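PDB 2NXF: manganese-dependent ADP-ribose/CDP-alcohol diphosphatase from Danio rerio, which probably hydrolyses ADP-ribose, IDP-ribose, CDP-glycerol, CDP-choline and CDP-ethanolamine at the dinuclear metal centre of a calcineurin-like phosphoesterase fold. Local coordinates for residues Arg143-Leu147 / Trp208-Val212; Arg111-Ala115 / Ile131-Glu135; Leu147-Asp151 / Phe226-Pro230; Gln57-Ile61 / Ile262-His267; Val5-Ile11 / Val52-Val56. The contacts are given in a common frame with arbitrary orientation. Residue numbers count along the deposited sequence, not the author numbering.

Interaction 1: Arg143-Leu147 / Trp208-Val212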
# COMPACT_ATOMS: atom_id res chain seq x y z
N ARG A 143 -10.93 13.35 1.40
CA ARG A 143 -11.46 11.99 1.27
C ARG A 143 -10.28 11.04 1.14
O ARG A 143 -9.33 11.36 0.44
CB ARG A 143 -12.41 11.87 0.08
CG ARG A 143 -13.14 10.49 0.10
CD ARG A 143 -14.42 10.53 -0.66
NE ARG A 143 -15.30 11.56 -0.13
CZ ARG A 143 -16.21 11.36 0.83
NH1 ARG A 143 -16.39 10.14 1.36
NH2 ARG A 143 -16.94 12.36 1.24
N PHE A 144 -10.34 9.91 1.86
CA PHE A 144 -9.34 8.83 1.75
C PHE A 144 -9.97 7.68 1.01
O PHE A 144 -11.13 7.32 1.26
CB PHE A 144 -8.94 8.31 3.14
CG PHE A 144 -7.93 9.16 3.87
CD1 PHE A 144 -7.69 10.48 3.52
CD2 PHE A 144 -7.23 8.63 4.96
CE1 PHE A 144 -6.74 11.26 4.24
CE2 PHE A 144 -6.29 9.40 5.67
CZ PHE A 144 -6.05 10.69 5.31
N VAL A 145 -9.19 7.05 0.13
CA VAL A 145 -9.65 5.88 -0.61
C VAL A 145 -8.56 4.83 -0.45
O VAL A 145 -7.38 5.11 -0.74
CB VAL A 145 -9.85 6.19 -2.12
CG1 VAL A 145 -10.30 4.93 -2.88
CG2 VAL A 145 -10.87 7.33 -2.33
N LEU A 146 -8.91 3.64 0.02
CA LEU A 146 -7.96 2.54 0.12
C LEU A 146 -8.35 1.53 -0.94
O LEU A 146 -9.52 1.12 -1.00
CB LEU A 146 -8.03 1.84 1.49
CG LEU A 146 -7.08 2.36 2.58
CD1 LEU A 146 -7.58 3.71 3.07
CD2 LEU A 146 -6.98 1.35 3.75
N LEU A 147 -7.37 1.16 -1.77
CA LEU A 147 -7.59 0.24 -2.88
C LEU A 147 -7.02 -1.13 -2.60
O LEU A 147 -6.13 -1.28 -1.74
CB LEU A 147 -6.95 0.79 -4.16
CG LEU A 147 -7.41 2.17 -4.66
CD1 LEU A 147 -6.68 2.51 -5.96
CD2 LEU A 147 -8.93 2.17 -4.84
N TRP A 208 -15.79 1.96 -9.54
CA TRP A 208 -16.10 2.56 -8.25
C TRP A 208 -15.14 3.72 -7.91
O TRP A 208 -15.58 4.80 -7.50
CB TRP A 208 -16.09 1.49 -7.16
CG TRP A 208 -16.08 1.97 -5.72
CD1 TRP A 208 -17.16 2.32 -4.95
CD2 TRP A 208 -14.93 2.08 -4.87
NE1 TRP A 208 -16.75 2.66 -3.67
CE2 TRP A 208 -15.38 2.52 -3.60
CE3 TRP A 208 -13.56 1.85 -5.07
CZ2 TRP A 208 -14.51 2.75 -2.54
CZ3 TRP A 208 -12.68 2.08 -4.00
CH2 TRP A 208 -13.17 2.52 -2.75
N LEU A 209 -13.84 3.51 -8.08
CA LEU A 209 -12.87 4.58 -7.87
C LEU A 209 -13.24 5.80 -8.74
O LEU A 209 -13.28 6.94 -8.26
CB LEU A 209 -11.48 4.09 -8.27
CG LEU A 209 -10.40 5.19 -8.24
CD1 LEU A 209 -10.26 5.82 -6.85
CD2 LEU A 209 -9.07 4.57 -8.74
N ASP A 210 -13.51 5.55 -10.01
CA ASP A 210 -13.88 6.64 -10.93
C ASP A 210 -15.12 7.40 -10.44
O ASP A 210 -15.17 8.64 -10.53
CB ASP A 210 -14.09 6.09 -12.34
CG ASP A 210 -14.35 7.18 -13.34
OD1 ASP A 210 -13.46 8.03 -13.55
OD2 ASP A 210 -15.47 7.22 -13.88
N ALA A 211 -16.10 6.67 -9.92
CA ALA A 211 -17.34 7.28 -9.38
C ALA A 211 -17.05 8.12 -8.14
O ALA A 211 -17.55 9.24 -8.02
CB ALA A 211 -18.37 6.19 -9.06
N VAL A 212 -16.26 7.56 -7.22
CA VAL A 212 -15.84 8.29 -6.00
C VAL A 212 -15.19 9.62 -6.41
O VAL A 212 -15.53 10.69 -5.89
CB VAL A 212 -14.89 7.43 -5.13
CG1 VAL A 212 -14.32 8.24 -3.96
CG2 VAL A 212 -15.67 6.22 -4.58

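Interaction 2: Arg111-Ala115 / Ile131-Glu135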
# COMPACT_ATOMS: atom_id res chain seq x y z
N ARG A 111 -7.88 -8.33 12.62
CA ARG A 111 -7.61 -6.93 13.00
C ARG A 111 -7.18 -6.08 11.80
O ARG A 111 -7.19 -4.84 11.88
CB ARG A 111 -6.51 -6.85 14.08
CG ARG A 111 -6.85 -7.49 15.45
CD ARG A 111 -7.87 -6.71 16.26
NE ARG A 111 -7.63 -5.26 16.36
CZ ARG A 111 -6.72 -4.66 17.12
NH1 ARG A 111 -5.86 -5.35 17.86
NH2 ARG A 111 -6.65 -3.33 17.11
N LEU A 112 -6.80 -6.73 10.69
CA LEU A 112 -6.37 -5.99 9.49
C LEU A 112 -7.53 -5.49 8.62
O LEU A 112 -7.30 -4.79 7.62
CB LEU A 112 -5.42 -6.82 8.62
CG LEU A 112 -4.09 -7.18 9.30
CD1 LEU A 112 -3.28 -8.11 8.38
CD2 LEU A 112 -3.29 -5.95 9.61
N ASN A 113 -8.76 -5.85 8.98
CA ASN A 113 -9.93 -5.32 8.29
C ASN A 113 -10.33 -4.01 8.97
O ASN A 113 -11.04 -4.00 10.00
CB ASN A 113 -11.08 -6.34 8.29
CG ASN A 113 -12.35 -5.78 7.65
OD1 ASN A 113 -12.38 -4.63 7.20
ND2 ASN A 113 -13.40 -6.60 7.62
N SER A 114 -9.89 -2.90 8.40
CA SER A 114 -10.22 -1.58 8.93
C SER A 114 -11.39 -0.91 8.20
O SER A 114 -11.69 0.26 8.44
CB SER A 114 -8.98 -0.68 8.90
OG SER A 114 -8.38 -0.69 7.62
N ALA A 115 -12.05 -1.65 7.32
CA ALA A 115 -13.14 -1.06 6.52
C ALA A 115 -14.41 -0.87 7.33
O ALA A 115 -15.22 0.00 6.99
CB ALA A 115 -13.42 -1.92 5.30
N ILE A 131 -14.13 -7.33 -2.53
CA ILE A 131 -12.97 -6.49 -2.86
C ILE A 131 -12.69 -5.66 -1.61
O ILE A 131 -13.61 -5.05 -1.06
CB ILE A 131 -13.26 -5.55 -4.08
CG1 ILE A 131 -13.64 -6.41 -5.31
CG2 ILE A 131 -12.06 -4.65 -4.42
CD1 ILE A 131 -14.34 -5.58 -6.44
N TYR A 132 -11.44 -5.64 -1.16
CA TYR A 132 -11.11 -4.94 0.07
C TYR A 132 -10.69 -3.51 -0.28
O TYR A 132 -9.50 -3.18 -0.38
CB TYR A 132 -10.00 -5.67 0.86
CG TYR A 132 -9.66 -4.93 2.13
CD1 TYR A 132 -10.58 -4.82 3.17
CD2 TYR A 132 -8.39 -4.33 2.28
CE1 TYR A 132 -10.27 -4.09 4.34
CE2 TYR A 132 -8.07 -3.63 3.44
CZ TYR A 132 -9.00 -3.51 4.45
OH TYR A 132 -8.69 -2.81 5.59
N ALA A 133 -11.70 -2.68 -0.50
CA ALA A 133 -11.50 -1.29 -0.86
C ALA A 133 -12.60 -0.50 -0.20
O ALA A 133 -13.76 -0.96 -0.12
CB ALA A 133 -11.59 -1.11 -2.37
N TYR A 134 -12.24 0.69 0.26
CA TYR A 134 -13.23 1.54 0.93
C TYR A 134 -12.80 2.98 0.90
O TYR A 134 -11.65 3.27 0.61
CB TYR A 134 -13.50 1.08 2.36
CG TYR A 134 -12.34 1.17 3.36
CD1 TYR A 134 -12.27 2.24 4.26
CD2 TYR A 134 -11.36 0.16 3.44
CE1 TYR A 134 -11.27 2.33 5.22
CE2 TYR A 134 -10.34 0.25 4.41
CZ TYR A 134 -10.30 1.33 5.28
OH TYR A 134 -9.31 1.43 6.26
N GLU A 135 -13.76 3.87 1.17
CA GLU A 135 -13.47 5.29 1.17
C GLU A 135 -14.25 5.95 2.28
O GLU A 135 -15.33 5.49 2.65
CB GLU A 135 -13.81 5.92 -0.20
CG GLU A 135 -15.22 5.63 -0.73
CD GLU A 135 -16.24 6.71 -0.42
OE1 GLU A 135 -17.43 6.52 -0.83
OE2 GLU A 135 -15.89 7.72 0.24

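Interaction 3: Leu147-Asp151 / Phe226-Pro230. With ZN (zinc ion), chain C.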
# COMPACT_ATOMS: atom_id res chain seq x y z
N LEU A 147 -7.37 1.16 -1.77
CA LEU A 147 -7.59 0.24 -2.88
C LEU A 147 -7.02 -1.13 -2.60
O LEU A 147 -6.13 -1.28 -1.74
CB LEU A 147 -6.95 0.79 -4.16
CG LEU A 147 -7.41 2.17 -4.66
CD1 LEU A 147 -6.68 2.51 -5.96
CD2 LEU A 147 -8.93 2.17 -4.84
N ASP A 148 -7.54 -2.12 -3.35
CA ASP A 148 -7.18 -3.52 -3.25
C ASP A 148 -6.39 -3.89 -4.53
O ASP A 148 -6.97 -4.26 -5.57
CB ASP A 148 -8.48 -4.34 -3.16
CG ASP A 148 -8.25 -5.84 -2.97
OD1 ASP A 148 -7.10 -6.33 -2.99
OD2 ASP A 148 -9.28 -6.53 -2.79
N ALA A 149 -5.06 -3.80 -4.44
CA ALA A 149 -4.22 -4.01 -5.61
C ALA A 149 -4.04 -5.50 -5.96
O ALA A 149 -3.38 -5.81 -6.97
CB ALA A 149 -2.84 -3.36 -5.39
N TYR A 150 -4.62 -6.39 -5.15
CA TYR A 150 -4.63 -7.84 -5.41
C TYR A 150 -6.03 -8.38 -5.71
O TYR A 150 -6.29 -9.58 -5.65
CB TYR A 150 -3.94 -8.63 -4.28
CG TYR A 150 -2.48 -8.25 -4.24
CD1 TYR A 150 -1.52 -8.98 -4.96
CD2 TYR A 150 -2.06 -7.08 -3.56
CE1 TYR A 150 -0.19 -8.60 -4.97
CE2 TYR A 150 -0.73 -6.69 -3.57
CZ TYR A 150 0.20 -7.44 -4.29
OH TYR A 150 1.53 -7.08 -4.31
N ASP A 151 -6.92 -7.46 -6.07
CA ASP A 151 -8.27 -7.79 -6.53
C ASP A 151 -8.15 -8.77 -7.71
O ASP A 151 -8.75 -9.85 -7.71
CB ASP A 151 -8.91 -6.45 -6.93
CG ASP A 151 -10.30 -6.57 -7.50
OD1 ASP A 151 -10.89 -7.67 -7.54
OD2 ASP A 151 -10.78 -5.50 -7.91
N PHE A 226 -4.70 5.29 -1.51
CA PHE A 226 -3.68 4.43 -0.91
C PHE A 226 -3.79 3.06 -1.54
O PHE A 226 -4.90 2.53 -1.69
CB PHE A 226 -3.91 4.30 0.60
CG PHE A 226 -3.84 5.61 1.33
CD1 PHE A 226 -2.65 6.07 1.87
CD2 PHE A 226 -4.99 6.41 1.47
CE1 PHE A 226 -2.60 7.29 2.56
CE2 PHE A 226 -4.93 7.64 2.15
CZ PHE A 226 -3.74 8.07 2.69
N SER A 227 -2.66 2.48 -1.91
CA SER A 227 -2.64 1.17 -2.58
C SER A 227 -1.35 0.47 -2.19
O SER A 227 -0.33 1.13 -2.02
CB SER A 227 -2.66 1.41 -4.10
OG SER A 227 -2.32 0.24 -4.84
N HIS A 228 -1.34 -0.87 -2.06
CA HIS A 228 -0.03 -1.46 -1.76
C HIS A 228 0.91 -1.19 -2.94
O HIS A 228 2.10 -0.88 -2.74
CB HIS A 228 -0.10 -2.97 -1.53
CG HIS A 228 1.20 -3.55 -1.11
ND1 HIS A 228 1.85 -3.15 0.05
CD2 HIS A 228 2.01 -4.46 -1.70
CE1 HIS A 228 2.99 -3.82 0.16
NE2 HIS A 228 3.11 -4.62 -0.89
N LEU A 229 0.37 -1.30 -4.15
CA LEU A 229 1.18 -1.18 -5.37
C LEU A 229 1.15 0.21 -5.98
O LEU A 229 0.07 0.82 -6.12
CB LEU A 229 0.67 -2.17 -6.45
CG LEU A 229 0.77 -3.66 -6.10
CD1 LEU A 229 0.22 -4.51 -7.27
CD2 LEU A 229 2.18 -4.05 -5.76
N PRO A 230 2.32 0.70 -6.39
CA PRO A 230 2.39 1.95 -7.16
C PRO A 230 1.85 1.77 -8.58
O PRO A 230 1.79 0.63 -9.09
CB PRO A 230 3.90 2.25 -7.21
CG PRO A 230 4.56 0.92 -7.08
CD PRO A 230 3.66 0.14 -6.13
ZN ZN C . 4.81 -5.97 -1.28
O HOH W 1 -3.73 -2.70 -2.02
O HOH W 2 6.79 -5.15 -1.06

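Interaction 4: Gln57-Ile61 / Ile262-His267. With ZN (zinc ion), chain C; ZN (zinc ion), chain B.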
# COMPACT_ATOMS: atom_id res chain seq x y z
N GLN A 57 -1.26 2.37 7.19
CA GLN A 57 -0.08 1.55 6.89
C GLN A 57 -0.33 0.81 5.59
O GLN A 57 -1.42 0.26 5.37
CB GLN A 57 0.35 0.65 8.05
CG GLN A 57 -0.61 -0.47 8.42
CD GLN A 57 -0.42 -1.75 7.59
OE1 GLN A 57 0.52 -1.90 6.81
NE2 GLN A 57 -1.32 -2.70 7.80
N LEU A 58 0.70 0.81 4.74
CA LEU A 58 0.56 0.51 3.33
C LEU A 58 0.72 -0.98 2.97
O LEU A 58 0.80 -1.33 1.78
CB LEU A 58 1.55 1.38 2.53
CG LEU A 58 1.10 2.82 2.15
CD1 LEU A 58 -0.10 2.77 1.18
CD2 LEU A 58 0.76 3.61 3.36
N GLY A 59 0.73 -1.85 3.97
CA GLY A 59 0.68 -3.30 3.70
C GLY A 59 2.02 -3.97 3.92
O GLY A 59 3.02 -3.30 4.22
N ASP A 60 2.02 -5.29 3.68
CA ASP A 60 3.15 -6.15 4.03
C ASP A 60 3.55 -5.90 5.48
O ASP A 60 4.73 -5.72 5.77
CB ASP A 60 4.36 -5.89 3.12
CG ASP A 60 4.17 -6.44 1.70
OD1 ASP A 60 3.13 -7.05 1.40
OD2 ASP A 60 5.06 -6.22 0.88
N ILE A 61 2.56 -5.90 6.39
CA ILE A 61 2.87 -5.61 7.81
C ILE A 61 3.59 -6.79 8.50
O ILE A 61 4.36 -6.58 9.44
CB ILE A 61 1.61 -5.17 8.58
CG1 ILE A 61 2.01 -4.35 9.82
CG2 ILE A 61 0.69 -6.38 8.85
CD1 ILE A 61 0.83 -3.83 10.63
N ILE A 262 -0.60 7.15 -2.89
CA ILE A 262 0.47 6.74 -1.96
C ILE A 262 0.52 5.22 -1.93
O ILE A 262 -0.52 4.56 -1.76
CB ILE A 262 0.20 7.32 -0.53
CG1 ILE A 262 0.26 8.85 -0.57
CG2 ILE A 262 1.23 6.81 0.47
CD1 ILE A 262 -0.27 9.54 0.71
N ALA A 263 1.72 4.67 -2.12
CA ALA A 263 1.87 3.23 -2.19
C ALA A 263 3.09 2.76 -1.41
O ALA A 263 3.91 3.58 -1.01
CB ALA A 263 1.98 2.78 -3.65
N GLY A 264 3.20 1.45 -1.20
CA GLY A 264 4.40 0.85 -0.61
C GLY A 264 4.98 -0.07 -1.67
O GLY A 264 5.09 0.31 -2.86
N HIS A 265 5.36 -1.28 -1.25
CA HIS A 265 5.80 -2.38 -2.13
C HIS A 265 7.21 -2.23 -2.66
O HIS A 265 8.02 -3.16 -2.52
CB HIS A 265 4.79 -2.66 -3.27
CG HIS A 265 4.99 -3.96 -4.00
ND1 HIS A 265 4.90 -5.19 -3.38
CD2 HIS A 265 5.17 -4.22 -5.32
CE1 HIS A 265 5.03 -6.16 -4.28
NE2 HIS A 265 5.21 -5.59 -5.46
N ASP A 266 7.52 -1.10 -3.29
CA ASP A 266 8.90 -0.87 -3.73
C ASP A 266 9.65 -0.30 -2.54
O ASP A 266 9.53 0.90 -2.23
CB ASP A 266 8.93 0.12 -4.92
CG ASP A 266 10.32 0.39 -5.43
OD1 ASP A 266 11.32 -0.06 -4.81
OD2 ASP A 266 10.44 1.04 -6.50
N HIS A 267 10.44 -1.15 -1.86
CA HIS A 267 11.06 -0.75 -0.58
C HIS A 267 12.08 0.37 -0.74
O HIS A 267 12.43 1.01 0.23
CB HIS A 267 11.75 -1.95 0.08
CG HIS A 267 10.82 -3.10 0.36
ND1 HIS A 267 11.26 -4.40 0.47
CD2 HIS A 267 9.48 -3.13 0.57
CE1 HIS A 267 10.23 -5.19 0.72
NE2 HIS A 267 9.13 -4.45 0.79
ZN ZN C . 4.81 -5.97 -1.28
ZN ZN B . 7.14 -5.46 1.03
O HOH W 2 6.79 -5.15 -1.06

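Interaction 5: Val5-Ile11 / Val52-Val56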
# COMPACT_ATOMS: atom_id res chain seq x y z
N VAL A 5 -5.75 20.88 9.01
CA VAL A 5 -7.11 20.36 9.05
C VAL A 5 -7.11 18.93 9.59
O VAL A 5 -8.04 18.51 10.28
CB VAL A 5 -7.76 20.39 7.64
CG1 VAL A 5 -9.16 19.79 7.66
CG2 VAL A 5 -7.81 21.81 7.10
N PHE A 6 -6.06 18.17 9.25
CA PHE A 6 -5.99 16.76 9.61
C PHE A 6 -4.53 16.32 9.59
O PHE A 6 -3.74 16.81 8.79
CB PHE A 6 -6.80 15.93 8.59
CG PHE A 6 -7.07 14.51 9.03
CD1 PHE A 6 -8.00 14.24 10.05
CD2 PHE A 6 -6.44 13.44 8.40
CE1 PHE A 6 -8.25 12.90 10.43
CE2 PHE A 6 -6.69 12.11 8.78
CZ PHE A 6 -7.60 11.85 9.80
N THR A 7 -4.20 15.38 10.47
CA THR A 7 -2.81 14.93 10.66
C THR A 7 -2.83 13.41 10.79
O THR A 7 -3.59 12.87 11.57
CB THR A 7 -2.21 15.54 11.96
OG1 THR A 7 -2.20 16.98 11.90
CG2 THR A 7 -0.79 15.03 12.18
N PHE A 8 -2.00 12.71 10.00
CA PHE A 8 -2.03 11.24 10.06
C PHE A 8 -0.64 10.64 9.87
O PHE A 8 0.18 11.22 9.17
CB PHE A 8 -3.03 10.64 9.07
CG PHE A 8 -2.74 10.93 7.61
CD1 PHE A 8 -2.18 9.96 6.78
CD2 PHE A 8 -3.07 12.18 7.07
CE1 PHE A 8 -1.94 10.23 5.43
CE2 PHE A 8 -2.82 12.47 5.73
CZ PHE A 8 -2.26 11.50 4.91
N GLY A 9 -0.39 9.51 10.52
CA GLY A 9 0.88 8.78 10.32
C GLY A 9 0.86 7.92 9.06
O GLY A 9 -0.20 7.48 8.63
N LEU A 10 2.04 7.67 8.48
CA LEU A 10 2.19 6.79 7.30
C LEU A 10 3.39 5.88 7.48
O LEU A 10 4.45 6.34 7.90
CB LEU A 10 2.49 7.64 6.05
CG LEU A 10 1.34 8.46 5.51
CD1 LEU A 10 1.88 9.55 4.57
CD2 LEU A 10 0.36 7.53 4.79
N ILE A 11 3.24 4.61 7.10
CA ILE A 11 4.37 3.67 7.20
C ILE A 11 4.11 2.54 6.20
O ILE A 11 2.95 2.27 5.87
CB ILE A 11 4.54 3.14 8.64
CG1 ILE A 11 5.96 2.58 8.87
CG2 ILE A 11 3.41 2.15 9.01
CD1 ILE A 11 6.31 2.40 10.38
N VAL A 52 -1.51 12.45 16.38
CA VAL A 52 -2.07 12.14 15.02
C VAL A 52 -3.52 11.65 15.14
O VAL A 52 -3.89 11.04 16.14
CB VAL A 52 -1.25 11.11 14.17
CG1 VAL A 52 0.22 11.54 14.05
CG2 VAL A 52 -1.37 9.70 14.74
N GLN A 53 -4.34 11.91 14.12
CA GLN A 53 -5.75 11.56 14.17
C GLN A 53 -6.04 10.16 13.66
O GLN A 53 -7.10 9.59 13.96
CB GLN A 53 -6.58 12.61 13.45
CG GLN A 53 -6.68 13.92 14.23
CD GLN A 53 -6.99 15.11 13.35
OE1 GLN A 53 -6.10 15.68 12.72
NE2 GLN A 53 -8.26 15.51 13.33
N CYS A 54 -5.10 9.60 12.89
CA CYS A 54 -5.13 8.20 12.46
C CYS A 54 -3.77 7.82 11.88
O CYS A 54 -2.88 8.65 11.79
CB CYS A 54 -6.26 7.91 11.45
SG CYS A 54 -5.98 8.54 9.78
N VAL A 55 -3.63 6.54 11.54
CA VAL A 55 -2.43 6.05 10.88
C VAL A 55 -2.92 5.27 9.67
O VAL A 55 -3.95 4.60 9.74
CB VAL A 55 -1.60 5.13 11.82
CG1 VAL A 55 -0.42 4.50 11.08
CG2 VAL A 55 -1.11 5.93 13.08
N VAL A 56 -2.21 5.38 8.55
CA VAL A 56 -2.42 4.49 7.41
C VAL A 56 -1.15 3.69 7.18
O VAL A 56 -0.06 4.27 7.04
CB VAL A 56 -2.79 5.26 6.12
CG1 VAL A 56 -3.14 4.26 5.01
CG2 VAL A 56 -3.96 6.22 6.36
O HOH W 3 -4.70 17.96 12.68

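Interaction 1: Arg143-Leu147 / Trp208-Val212
Val145 is the residue to look at first: it has the largest area covered here, and both of its methyl groups meet the helical segment 208-212. Its CG1 lies 3.7 Å from Trp208 CH2 and 4.1 Å from Leu209 CD1, while its CG2 comes within 3.9 Å of Val212 CG1, so one valine fills the space between three helix side chains. Trp208 starts out sideways, yet its six-membered ring reaches across to the strand; Leu147 CD2 sits at the ring edge, 3.8 Å from Trp208 CZ3. Leu209 does point at the strand, and besides Val145 it meets Leu147, CD2 to Leu147 CD1 at 4.2 Å. All of this is apolar packing of a helix on one face of a sheet, with the two short axes 10.8 Å apart and running antiparallel at 177°. At the far end Arg143 contributes its aliphatic part, CD to Val212 CG1 at 4.0 Å, and its guanidinium forms salt bridges with Glu135 and Glu221; the indole NE1 of Trp208 bonds to Ser124. Helix 203-219 thus covers strand 142-146 between its sheet neighbours 134-139 and 222-227, while Phe144, on the opposite face, meets Phe8 of the second sheet.

Interaction 2: Arg111-Ala115 / Ile131-Glu135
Two tyrosine hydroxyls converge on Ser114. Ser114 OG and Tyr134 OH are hydrogen-bonded at 2.7 Å, and the backbone Ser114 N donates to Tyr132 OH over 3.1 Å in a nearly straight bond. His92 of the edge strand 89-92 joins in: its N bonds to Ser114 OG and its O to Tyr132 OH, while Tyr134 OH also pairs with His91. Ahead of the serine, Asn113 OD1 accepts from Ala115 N at 3.0 Å, an Asx turn, with Asn113 ND2 held by Leu108 O. That turn presents Ala115 to the aromatics: its CA sits 3.7 Å from the centroid of the Tyr134 ring, almost on the ring normal, as a CH-pi contact, and Ala115 CB lies 3.5 Å from Tyr134 CD2 and 3.9 Å from Tyr132 CE1. Tyr132 itself stacks on Trp94. The chemistry is that of a hydroxyl network beside a small apolar patch: long tyrosine side chains from 131-135 reach polar groups in an irregular loop, so the loop is held to the start of strand 134-139 without backbone-to-backbone pairing between the two segments.

Interaction 3: Leu147-Asp151 / Phe226-Pro230
This is a buried contact where two adjacent parallel strands of the seven-stranded sheet end and their loops move apart, close to the middle of the molecule. The last rung is the hydrogen bond from Leu147 N to Phe226 O at 2.8 Å, with Leu147 CA and Ser227 CA 5.0 Å apart. Beyond it the backbones no longer pair directly, and water 1 fills the opening fork: it lies 2.8 Å from Leu147 O and accepts from Ala149 N and His228 N, each at 3.0 Å. Loops at the C-terminal ends of the strands carry metal ligands in calcineurin-like phosphoesterases, and here His228 NE2 binds a zinc ion at 2.2 Å, alongside Asp60, Asn96, His265 and water 2; its ND1 is bonded to Leu58 O. The 147-151 chain, meanwhile, folds into a type I turn from Asp148 to Asp151, closed by Asp151 N to Asp148 O at 3.2 Å and overlaid by an Asx turn in which Asp148 OD1 accepts from Tyr150 N at 3.3 Å. That turn brings Ala149 CB to 3.7 Å from Leu229 CG and sends the Tyr150 side chain past the zinc ligand, with Tyr150 OH 3.7 Å from His228 CD2 at the imidazole edge and 3.4 Å from Leu229 CD2. The Tyr150 hydroxyl bonds to Phe197 O. Within 226-230, Ser227 OG donates to Leu229 O at 2.8 Å.

Interaction 4: Gln57-Ile61 / Ile262-His267
Strand 258-263 is about to run out where this segment begins. Ile262 offers its carbonyl and a methyl group to Leu58, with Leu58 CD1 3.5 Å from Ile262 O and 4.3 Å from Ile262 CG2. Ala263 turns its CB away, so Leu58 meets its backbone, CD1 to Ala263 CA at 3.9 Å. At Gly264 the chains come closest, CA to CA of Leu58 at 5.5 Å; a CB there would sit 3.4 Å from Leu58 CB, a tight fit. The backbone then swings His265 towards the metals: its ND1 binds one zinc at 2.2 Å, its NE2 bonds to Asn198, and its carbonyl O accepts from water 2 at 2.8 Å. His267 binds the second zinc through NE2 at 2.2 Å and is also paired with Glu288. Asp60 OD2 reaches both zincs at 2.2 Å and lies 4.4 Å from both His265 ND1 and His267 NE2; Asp60 also pairs with His97. Gly59 has backbone angles at which a side chain would hit the preceding carbonyl, and its N bonds to Gln57 OE1 at 2.8 Å. Asp13 and Gln15 also bind the zinc held by His267, and Asn96 and His228 the one held by His265. Across the polar half the segments are joined through metal: a single carboxylate oxygen and water 2, itself 2.1 Å from both ions, bridge the dinuclear centre of a metallophosphoesterase.

Interaction 5: Val5-Ile11 / Val52-Val56
Phe8, Leu10, Cys54 and Val56 share one face of the sheet and form the apolar centre of the contact. Phe8 CB packs on Cys54 SG at 3.7 Å, Phe8 CD1 approaches Val56 CG2 at 4.2 Å, and Leu10 CD2 lies 4.1 Å from Val56 CB. Phe226 of the other sheet touches Phe8, Leu10 and Val56. Cys54 also has a sulfur-aromatic contact with Phe6, its SG at the ring edge and 4.8 Å from the centroid. On the other face, Gly9 pairs with Val55 at a CA-CA distance of 4.3 Å, and a CB on the glycine would come within 3.4 Å of Val55 CG2. Parallel strand bonds tie the backbones: Gly9 N to Cys54 O and Val56 N to Gly9 O, both 2.9 Å, then a weak one from Ile11 N to Val56 O at 3.3 Å. Towards the exposed edge Gln53 takes over, its N donating to Thr7 O at 2.8 Å and its OE1 accepting from Thr7 N at 3.0 Å; water 3 lies between Gln53 OE1 and Thr7 OG1. Beside strand 6-11, Val5 and Phe6 both face Leu301 in a classic beta bulge. Helix 35-49 links the two strands, and its Trp47 touches Ile11, Val52 and Val55: a beta-alpha-beta unit in the layered, two-sheet fold of calcineurin-like phosphoesterases.

Interactions 1, 2 and 3 meet around strand 142-146: Tyr134 O pairs with Leu146 N (2.8 Å) on one side, Val145 O with Phe226 N (2.8 Å) on the other, and Leu147 belongs to both 1 and 3. Interaction 5 lies in the second sheet, 18 Å centre to centre from interaction 1, yet Phe144 CZ reaches Phe8 CE2 at 3.7 Å, so the sandwich core joins them. Interactions 3 and 4, centres 9 Å apart, both supply ligands to the metal centre, sharing one zinc and water 2; Leu58 O accepts from His228 ND1 at 2.7 Å. Leu58 N in turn bonds to Ile11 O (2.9 Å), carrying interaction 5 to the same site.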